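Local coordinates for GntR-family protein transcriptional regulator (Mycobacterium smegmatis, PDB 3F8M) that represses the phnDCE phosphate-uptake operon when phosphate is available, as a DNA-binding transcription factor of the GntR family, at residues Arg102-Trp107 against Leu129-Val134; Gly143-Lys148 against Glu222-Leu227. All blocks are in the same frame, centred on the assembly; numbering follows the deposited sequence.

Contact 1: Arg102-Trp107 against Leu129-Val134; sequences RILVAW and LQLERV
Strands 102-107 and 129-134 run antiparallel, with 142° between their N-to-C directions, I103 paired to V134 through two backbone hydrogen bonds and W107 set against L131 at a non-hydrogen-bonded pair. Between them the register slips by one residue. The carbonyl oxygen of E132 accepts both V105 N, at 2.8 Å, and A106 N, at 3.2 Å, from the same face of its plane, and E132 N returns a bond to A106 O. At the bulge V105 points its CB bond toward the partner strand; CB lies 3.2 Å from E132 O, and the CG2 methyl is directed to V134.

On the face bearing L104, W107, L131 and R133, the indole lies over leucine. L131 CD1 sits 3.7 Å from the centroid of the W107 six-membered ring, only 6° off its normal, a CH-pi contact that suits a broad aromatic face and a branched aliphatic tip. The same methyl meets L104 CD1, while L129 CD2 touches W107 CZ3 at 3.7 Å. In W107, CG stands anti to the carbonyl carbon, beside the backbone N (chi1 -67°).

Farther along, R102 lays its CD over one face of the R133 guanidinium, and L131 CD2 lies over the opposite face. The two guanidinium planes are nearly parallel. Their like charges, with R102 NE 3.6 Å from R133 NH1, are probably eased by outside partners: R133 NH2 bonds to H163 O and R102 NH1 to E164 O. Two residues of one strand facing a single residue of the next make this a classic beta bulge, here in the antiparallel sheet of the UTRA domain.

Contact 2: Gly143-Lys148 against Glu222-Leu227; sequences GLETTK and EQRRSL
R224 lays the aliphatic part of its side chain across T147 and E145: its CG lies 3.4 Å from T147 OG1, and its CD 3.8 Å from OE2 of E145 in one of that residue's two conformers. The setting is a regular antiparallel pair in the middle of the UTRA-domain sheet, 171° between strand directions, with six backbone hydrogen bonds joining L144 to L227, T146 to R225 and K148 to Q223. R224 suits the non-hydrogen-bonded position opposite T147 because its long methylene chain, with CG anti to the backbone N (chi1 -178°), can span two neighbours. In this conformer E145 OE2 stands well out of the R224 guanidinium plane, 4.2 Å from NH1, so any attraction is probably one of charge. E145 OE1 forms a salt bridge to R133 on the next strand.

The compact, branched T147 turns its CG2 to E222, 3.5 Å from OE1, while a water joins T147 OG1 to that same carboxylate oxygen. The other oxygen of E222 bonds to S213.

On the face of L144, T146 and R225, the extended arginine reaches a salt bridge with E194 of helix 192-198. T146 OG1 hydrogen-bonds to E132 OE2 on the neighbouring strand. A single water also donates to T146 OG1 at 2.7 Å and to L144 O, and accepts from R225 NH1 at 2.9 Å, lying at the edge of the guanidinium and in its plane.

Contacts 1 and 2 lie in one six-stranded antiparallel sheet, their centres about 9 Å apart, and meet where strand 127-137 pairs with strand 140-150, which follows it in the chain. Backbone bonding carries across from one to the other, as with L131 O and T147 N, 2.8 Å apart. Side chains add to the join on both faces: E132 OE2 lies 2.6 Å from T146 OG1, and R133 and E145 pair on the opposite face. Contact 1 holds strand 100-111, outermost within this chain, whereas contact 2 is interior. Both belong to the UTRA domain, apart from the predicted DNA-binding helix-turn-helix.

Contact 1: Arg102-Trp107 against Leu129-Val134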
ATOM      1  N   ARG A 102      13.042   5.101 -16.677  1.00 22.01           N
ATOM      2  CA  ARG A 102      13.810   5.523 -15.504  1.00 21.53           C
ATOM      3  C   ARG A 102      14.855   6.525 -15.925  1.00 21.09           C
ATOM      4  O   ARG A 102      15.488   6.378 -16.998  1.00 21.27           O
ATOM      5  CB  ARG A 102      14.525   4.341 -14.861  1.00 21.39           C
ATOM      6  CG  ARG A 102      13.626   3.163 -14.487  1.00 24.85           C
ATOM      7  CD  ARG A 102      14.466   1.989 -14.002  1.00 30.27           C
ATOM      8  NE  ARG A 102      13.722   0.732 -13.756  1.00 26.79           N
ATOM      9  CZ  ARG A 102      13.494  -0.192 -14.681  1.00 26.58           C
ATOM     10  NH1 ARG A 102      13.939  -0.014 -15.933  1.00 23.41           N
ATOM     11  NH2 ARG A 102      12.844  -1.305 -14.344  1.00 24.52           N
ATOM     12  N   ILE A 103      15.075   7.511 -15.073  1.00 20.08           N
ATOM     13  CA  ILE A 103      16.090   8.539 -15.318  1.00 20.83           C
ATOM     14  C   ILE A 103      17.055   8.600 -14.136  1.00 20.51           C
ATOM     15  O   ILE A 103      16.633   8.641 -12.981  1.00 20.37           O
ATOM     16  CB  ILE A 103      15.427   9.922 -15.488  1.00 19.99           C
ATOM     17  CG1 ILE A 103      14.604   9.921 -16.793  1.00 22.81           C
ATOM     18  CG2 ILE A 103      16.493  11.041 -15.512  1.00 23.06           C
ATOM     19  CD1 ILE A 103      13.538  11.039 -16.833  1.00 28.97           C
ATOM     20  N   LEU A 104      18.355   8.598 -14.432  1.00 20.22           N
ATOM     21  CA  LEU A 104      19.361   8.685 -13.388  1.00 20.51           C
ATOM     22  C   LEU A 104      19.236  10.056 -12.742  1.00 21.45           C
ATOM     23  O   LEU A 104      19.291  11.085 -13.432  1.00 23.02           O
ATOM     24  CB  LEU A 104      20.776   8.550 -14.015  1.00 21.29           C
ATOM     25  CG  LEU A 104      21.937   8.795 -13.017  1.00 22.57           C
ATOM     26  CD1 LEU A 104      21.891   7.756 -11.861  1.00 21.30           C
ATOM     27  CD2 LEU A 104      23.312   8.788 -13.765  1.00 25.27           C
ATOM     28  N   VAL A 105      19.084  10.094 -11.429  1.00 19.17           N
ATOM     29  CA  VAL A 105      19.272  11.323 -10.677  1.00 19.03           C
ATOM     30  C   VAL A 105      20.762  11.456 -10.295  1.00 19.67           C
ATOM     31  O   VAL A 105      21.461  12.415 -10.708  1.00 20.09           O
ATOM     32  CB  VAL A 105      18.376  11.312  -9.425  1.00 19.10           C
ATOM     33  CG1 VAL A 105      18.626  12.509  -8.516  1.00 18.94           C
ATOM     34  CG2 VAL A 105      16.933  11.259  -9.828  1.00 17.73           C
ATOM     35  N   ALA A 106      21.266  10.493  -9.530  1.00 18.52           N
ATOM     36  CA  ALA A 106      22.693  10.529  -9.152  1.00 18.68           C
ATOM     37  C   ALA A 106      23.129   9.202  -8.543  1.00 18.98           C
ATOM     38  O   ALA A 106      22.329   8.500  -7.914  1.00 16.85           O
ATOM     39  CB  ALA A 106      22.928  11.639  -8.163  1.00 19.88           C
ATOM     40  N   TRP A 107      24.413   8.880  -8.729  1.00 17.97           N
ATOM     41  CA  TRP A 107      25.079   7.904  -7.904  1.00 19.07           C
ATOM     42  C   TRP A 107      25.743   8.704  -6.772  1.00 20.46           C
ATOM     43  O   TRP A 107      26.266   9.798  -7.016  1.00 19.44           O
ATOM     44  CB  TRP A 107      26.170   7.171  -8.699  1.00 18.47           C
ATOM     45  CG  TRP A 107      25.707   6.258  -9.842  1.00 18.39           C
ATOM     46  CD1 TRP A 107      25.664   6.562 -11.162  1.00 20.62           C
ATOM     47  CD2 TRP A 107      25.310   4.898  -9.722  1.00 19.34           C
ATOM     48  NE1 TRP A 107      25.234   5.473 -11.886  1.00 20.13           N
ATOM     49  CE2 TRP A 107      24.987   4.439 -11.027  1.00 18.90           C
ATOM     50  CE3 TRP A 107      25.159   4.021  -8.630  1.00 19.02           C
ATOM     51  CZ2 TRP A 107      24.559   3.134 -11.287  1.00 18.28           C
ATOM     52  CZ3 TRP A 107      24.717   2.700  -8.882  1.00 17.82           C
ATOM     53  CH2 TRP A 107      24.437   2.270 -10.219  1.00 18.90           C
ATOM     54  N   LEU A 129      26.995   2.195  -1.927  1.00 17.45           N
ATOM     55  CA  LEU A 129      26.781   2.858  -3.186  1.00 17.03           C
ATOM     56  C   LEU A 129      25.306   3.157  -3.257  1.00 17.10           C
ATOM     57  O   LEU A 129      24.525   2.237  -3.127  1.00 17.40           O
ATOM     58  CB  LEU A 129      27.216   1.973  -4.360  1.00 17.51           C
ATOM     59  CG  LEU A 129      27.016   2.527  -5.775  1.00 15.41           C
ATOM     60  CD1 LEU A 129      27.716   3.868  -5.938  1.00 17.27           C
ATOM     61  CD2 LEU A 129      27.508   1.478  -6.864  1.00 19.58           C
ATOM     62  N   GLN A 130      24.933   4.424  -3.456  1.00 16.43           N
ATOM     63  CA  GLN A 130      23.489   4.774  -3.549  1.00 16.11           C
ATOM     64  C   GLN A 130      23.139   5.187  -4.960  1.00 16.91           C
ATOM     65  O   GLN A 130      23.829   6.022  -5.549  1.00 17.96           O
ATOM     66  CB  GLN A 130      23.165   5.926  -2.613  1.00 15.92           C
ATOM     67  CG  GLN A 130      21.694   6.426  -2.718  1.00 16.11           C
ATOM     68  CD  GLN A 130      21.407   7.543  -1.750  1.00 15.28           C
ATOM     69  OE1 GLN A 130      21.089   7.284  -0.600  1.00 17.93           O
ATOM     70  NE2 GLN A 130      21.478   8.782  -2.217  1.00 17.37           N
ATOM     71  N   LEU A 131      22.066   4.587  -5.490  1.00 17.03           N
ATOM     72  CA  LEU A 131      21.565   4.914  -6.781  1.00 15.86           C
ATOM     73  C   LEU A 131      20.220   5.620  -6.555  1.00 16.14           C
ATOM     74  O   LEU A 131      19.318   5.075  -5.886  1.00 13.98           O
ATOM     75  CB  LEU A 131      21.300   3.648  -7.592  1.00 16.10           C
ATOM     76  CG  LEU A 131      20.577   3.872  -8.939  1.00 16.00           C
ATOM     77  CD1 LEU A 131      21.345   4.834  -9.900  1.00 15.98           C
ATOM     78  CD2 LEU A 131      20.303   2.520  -9.595  1.00 19.51           C
ATOM     79  N   GLU A 132      20.086   6.813  -7.127  1.00 14.69           N
ATOM     80  CA  GLU A 132      18.783   7.524  -7.100  1.00 16.46           C
ATOM     81  C   GLU A 132      18.313   7.744  -8.502  1.00 15.10           C
ATOM     82  O   GLU A 132      19.082   8.152  -9.374  1.00 14.57           O
ATOM     83  CB  GLU A 132      18.886   8.883  -6.462  1.00 17.86           C
ATOM     84  CG  GLU A 132      18.829   8.903  -4.999  1.00 24.95           C
ATOM     85  CD  GLU A 132      18.099  10.159  -4.451  1.00 30.17           C
ATOM     86  OE1 GLU A 132      18.443  11.302  -4.853  1.00 30.47           O
ATOM     87  OE2 GLU A 132      17.245   9.972  -3.566  1.00 29.72           O
ATOM     88  N   ARG A 133      17.047   7.405  -8.743  1.00 14.45           N
ATOM     89  CA  ARG A 133      16.474   7.491 -10.070  1.00 14.19           C
ATOM     90  C   ARG A 133      15.023   7.965  -9.903  1.00 14.22           C
ATOM     91  O   ARG A 133      14.384   7.709  -8.865  1.00 14.35           O
ATOM     92  CB  ARG A 133      16.453   6.125 -10.735  1.00 15.32           C
ATOM     93  CG  ARG A 133      17.874   5.584 -11.082  1.00 14.27           C
ATOM     94  CD  ARG A 133      17.849   4.338 -11.930  1.00 17.82           C
ATOM     95  NE  ARG A 133      17.167   3.180 -11.380  1.00 19.04           N
ATOM     96  CZ  ARG A 133      17.138   2.000 -12.007  1.00 18.91           C
ATOM     97  NH1 ARG A 133      16.484   0.979 -11.476  1.00 22.02           N
ATOM     98  NH2 ARG A 133      17.746   1.856 -13.167  1.00 22.39           N
ATOM     99  N   VAL A 134      14.530   8.611 -10.955  1.00 15.00           N
ATOM    100  CA  VAL A 134      13.113   8.952 -11.099  0.50 15.46           C
ATOM    101  C   VAL A 134      12.461   7.979 -12.093  1.00 15.90           C
ATOM    102  O   VAL A 134      13.018   7.705 -13.161  1.00 16.44           O
ATOM    103  CB  VAL A 134      12.952  10.423 -11.583  0.50 15.18           C
ATOM    104  CG1 VAL A 134      11.486  10.791 -11.819  0.50 15.46           C
ATOM    105  CG2 VAL A 134      13.591  11.407 -10.607  0.50 16.67           C
TER
HETATM  106  O   HOH W   1      22.404   9.319  -5.116  0.50  9.83           O

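Contact 2: Gly143-Lys148 against Glu222-Leu227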
ATOM      1  N   GLY A 143       7.740   8.534  -9.572  1.00 17.26           N
ATOM      2  CA  GLY A 143       8.304   8.198  -8.256  1.00 16.43           C
ATOM      3  C   GLY A 143       9.808   8.362  -8.213  1.00 15.84           C
ATOM      4  O   GLY A 143      10.443   8.498  -9.233  1.00 14.88           O
ATOM      5  N   LEU A 144      10.323   8.419  -6.992  1.00 15.87           N
ATOM      6  CA  LEU A 144      11.763   8.584  -6.744  1.00 16.04           C
ATOM      7  C   LEU A 144      12.208   7.363  -5.940  1.00 14.85           C
ATOM      8  O   LEU A 144      11.644   7.048  -4.849  1.00 15.08           O
ATOM      9  CB  LEU A 144      11.980   9.892  -5.965  1.00 16.97           C
ATOM     10  CG  LEU A 144      13.398  10.110  -5.399  1.00 18.17           C
ATOM     11  CD1 LEU A 144      14.328  10.491  -6.547  1.00 19.43           C
ATOM     12  CD2 LEU A 144      13.465  11.174  -4.325  1.00 17.82           C
ATOM     13  N   GLU A 145      13.204   6.673  -6.495  1.00 14.09           N
ATOM     14  CA  GLU A 145      13.704   5.398  -5.988  0.70 15.04           C
ATOM     15  C   GLU A 145      15.136   5.618  -5.527  1.00 14.92           C
ATOM     16  O   GLU A 145      15.953   6.048  -6.343  1.00 14.77           O
ATOM     17  CB  GLU A 145      13.741   4.438  -7.168  0.70 16.07           C
ATOM     18  CG  GLU A 145      14.160   3.020  -6.842  0.70 19.00           C
ATOM     19  CD  GLU A 145      14.432   2.223  -8.077  0.70 21.44           C
ATOM     20  OE1 GLU A 145      15.387   2.610  -8.856  0.70 17.53           O
ATOM     21  OE2 GLU A 145      13.677   1.214  -8.258  0.70 23.66           O
ATOM     22  N   THR A 146      15.405   5.345  -4.255  1.00 13.99           N
ATOM     23  CA  THR A 146      16.747   5.567  -3.680  1.00 13.86           C
ATOM     24  C   THR A 146      17.189   4.220  -3.166  1.00 12.79           C
ATOM     25  O   THR A 146      16.590   3.690  -2.213  1.00 14.98           O
ATOM     26  CB  THR A 146      16.637   6.595  -2.555  1.00 12.98           C
ATOM     27  OG1 THR A 146      15.981   7.788  -3.057  1.00 15.89           O
ATOM     28  CG2 THR A 146      18.066   6.937  -1.965  1.00 12.23           C
ATOM     29  N   THR A 147      18.198   3.632  -3.813  1.00 13.72           N
ATOM     30  CA  THR A 147      18.601   2.282  -3.463  1.00 13.55           C
ATOM     31  C   THR A 147      19.990   2.397  -2.839  1.00 13.19           C
ATOM     32  O   THR A 147      20.855   2.996  -3.441  1.00 14.68           O
ATOM     33  CB  THR A 147      18.686   1.375  -4.684  1.00 14.37           C
ATOM     34  OG1 THR A 147      17.385   1.305  -5.319  1.00 16.34           O
ATOM     35  CG2 THR A 147      19.108  -0.079  -4.292  1.00 15.31           C
ATOM     36  N   LYS A 148      20.137   1.895  -1.622  1.00 14.46           N
ATOM     37  CA  LYS A 148      21.461   1.853  -0.943  1.00 14.84           C
ATOM     38  C   LYS A 148      21.969   0.429  -1.030  1.00 15.01           C
ATOM     39  O   LYS A 148      21.300  -0.494  -0.614  1.00 16.81           O
ATOM     40  CB  LYS A 148      21.330   2.260   0.518  1.00 14.82           C
ATOM     41  CG  LYS A 148      21.053   3.739   0.630  1.00 17.04           C
ATOM     42  CD  LYS A 148      20.739   4.121   2.043  1.00 18.27           C
ATOM     43  CE  LYS A 148      20.297   5.591   2.057  1.00 22.52           C
ATOM     44  NZ  LYS A 148      20.182   6.069   3.470  1.00 26.27           N
ATOM     45  N   GLU A 222      20.076  -5.055  -0.768  1.00 17.33           N
ATOM     46  CA  GLU A 222      19.764  -3.619  -0.935  1.00 17.09           C
ATOM     47  C   GLU A 222      18.835  -3.190   0.184  1.00 16.36           C
ATOM     48  O   GLU A 222      18.162  -4.028   0.821  1.00 15.86           O
ATOM     49  CB  GLU A 222      19.008  -3.348  -2.262  1.00 16.48           C
ATOM     50  CG  GLU A 222      17.661  -4.116  -2.285  1.00 18.82           C
ATOM     51  CD  GLU A 222      16.692  -3.758  -3.386  1.00 19.92           C
ATOM     52  OE1 GLU A 222      16.905  -2.771  -4.140  1.00 18.69           O
ATOM     53  OE2 GLU A 222      15.672  -4.476  -3.444  1.00 20.47           O
ATOM     54  N   GLN A 223      18.839  -1.895   0.448  1.00 17.02           N
ATOM     55  CA  GLN A 223      17.718  -1.269   1.154  1.00 17.43           C
ATOM     56  C   GLN A 223      17.215  -0.223   0.180  1.00 17.01           C
ATOM     57  O   GLN A 223      17.993   0.649  -0.266  1.00 16.84           O
ATOM     58  CB  GLN A 223      18.199  -0.616   2.470  1.00 17.61           C
ATOM     59  CG  GLN A 223      17.015  -0.186   3.384  1.00 19.90           C
ATOM     60  CD  GLN A 223      16.281   1.059   2.911  1.00 25.35           C
ATOM     61  OE1 GLN A 223      16.902   2.035   2.476  1.00 26.89           O
ATOM     62  NE2 GLN A 223      14.935   1.045   3.026  1.00 23.05           N
ATOM     63  N   ARG A 224      15.912  -0.253  -0.136  1.00 17.34           N
ATOM     64  CA  ARG A 224      15.396   0.627  -1.175  1.00 16.61           C
ATOM     65  C   ARG A 224      14.212   1.420  -0.583  1.00 17.94           C
ATOM     66  O   ARG A 224      13.274   0.818   0.018  1.00 17.72           O
ATOM     67  CB  ARG A 224      14.988  -0.227  -2.410  1.00 17.44           C
ATOM     68  CG  ARG A 224      14.449   0.599  -3.687  1.00 18.24           C
ATOM     69  CD  ARG A 224      13.993  -0.359  -4.807  1.00 19.31           C
ATOM     70  NE  ARG A 224      12.695  -0.941  -4.459  1.00 25.06           N
ATOM     71  CZ  ARG A 224      11.994  -1.825  -5.178  1.00 26.85           C
ATOM     72  NH1 ARG A 224      12.436  -2.325  -6.332  1.00 27.79           N
ATOM     73  NH2 ARG A 224      10.825  -2.234  -4.718  1.00 27.14           N
ATOM     74  N   ARG A 225      14.256   2.737  -0.781  1.00 16.79           N
ATOM     75  CA  ARG A 225      13.154   3.647  -0.459  1.00 17.26           C
ATOM     76  C   ARG A 225      12.534   4.101  -1.783  1.00 17.95           C
ATOM     77  O   ARG A 225      13.242   4.601  -2.675  1.00 16.98           O
ATOM     78  CB  ARG A 225      13.716   4.843   0.299  1.00 17.93           C
ATOM     79  CG  ARG A 225      12.667   5.890   0.748  1.00 19.18           C
ATOM     80  CD  ARG A 225      13.404   7.138   1.193  1.00 19.59           C
ATOM     81  NE  ARG A 225      12.537   8.155   1.767  1.00 22.40           N
ATOM     82  CZ  ARG A 225      12.005   9.200   1.132  1.00 20.69           C
ATOM     83  NH1 ARG A 225      12.178   9.408  -0.169  1.00 19.35           N
ATOM     84  NH2 ARG A 225      11.246  10.049   1.840  1.00 21.57           N
ATOM     85  N   SER A 226      11.200   3.977  -1.919  1.00 17.89           N
ATOM     86  CA  SER A 226      10.551   4.430  -3.146  1.00 17.61           C
ATOM     87  C   SER A 226       9.419   5.378  -2.735  1.00 16.91           C
ATOM     88  O   SER A 226       8.604   5.003  -1.897  1.00 19.35           O
ATOM     89  CB  SER A 226      10.008   3.233  -3.895  1.00 19.31           C
ATOM     90  OG  SER A 226      10.992   2.206  -4.012  1.00 24.69           O
ATOM     91  N   LEU A 227       9.417   6.606  -3.251  1.00 17.59           N
ATOM     92  CA  LEU A 227       8.376   7.565  -2.948  1.00 17.25           C
ATOM     93  C   LEU A 227       7.591   7.751  -4.251  1.00 18.00           C
ATOM     94  O   LEU A 227       8.147   8.260  -5.233  1.00 17.68           O
ATOM     95  CB  LEU A 227       8.979   8.876  -2.457  1.00 18.02           C
ATOM     96  CG  LEU A 227       7.995   9.977  -2.045  1.00 17.66           C
ATOM     97  CD1 LEU A 227       7.523   9.748  -0.592  1.00 21.48           C
ATOM     98  CD2 LEU A 227       8.568  11.400  -2.229  1.00 20.36           C
TER
HETATM   99  O   HOH W   2      13.322   7.837  -2.375  1.00 18.57           O
HETATM  100  O   HOH W   3      14.875  -0.998  -8.222  1.00 32.74           O
HETATM  101  O   HOH W   4      17.481   3.950   0.564  1.00 22.32           O
HETATM  102  O   HOH W   5      16.607  -1.208  -6.190  1.00 20.99           O
HETATM  103  O   HOH W   6      18.172   3.651   4.702  1.00 36.12           O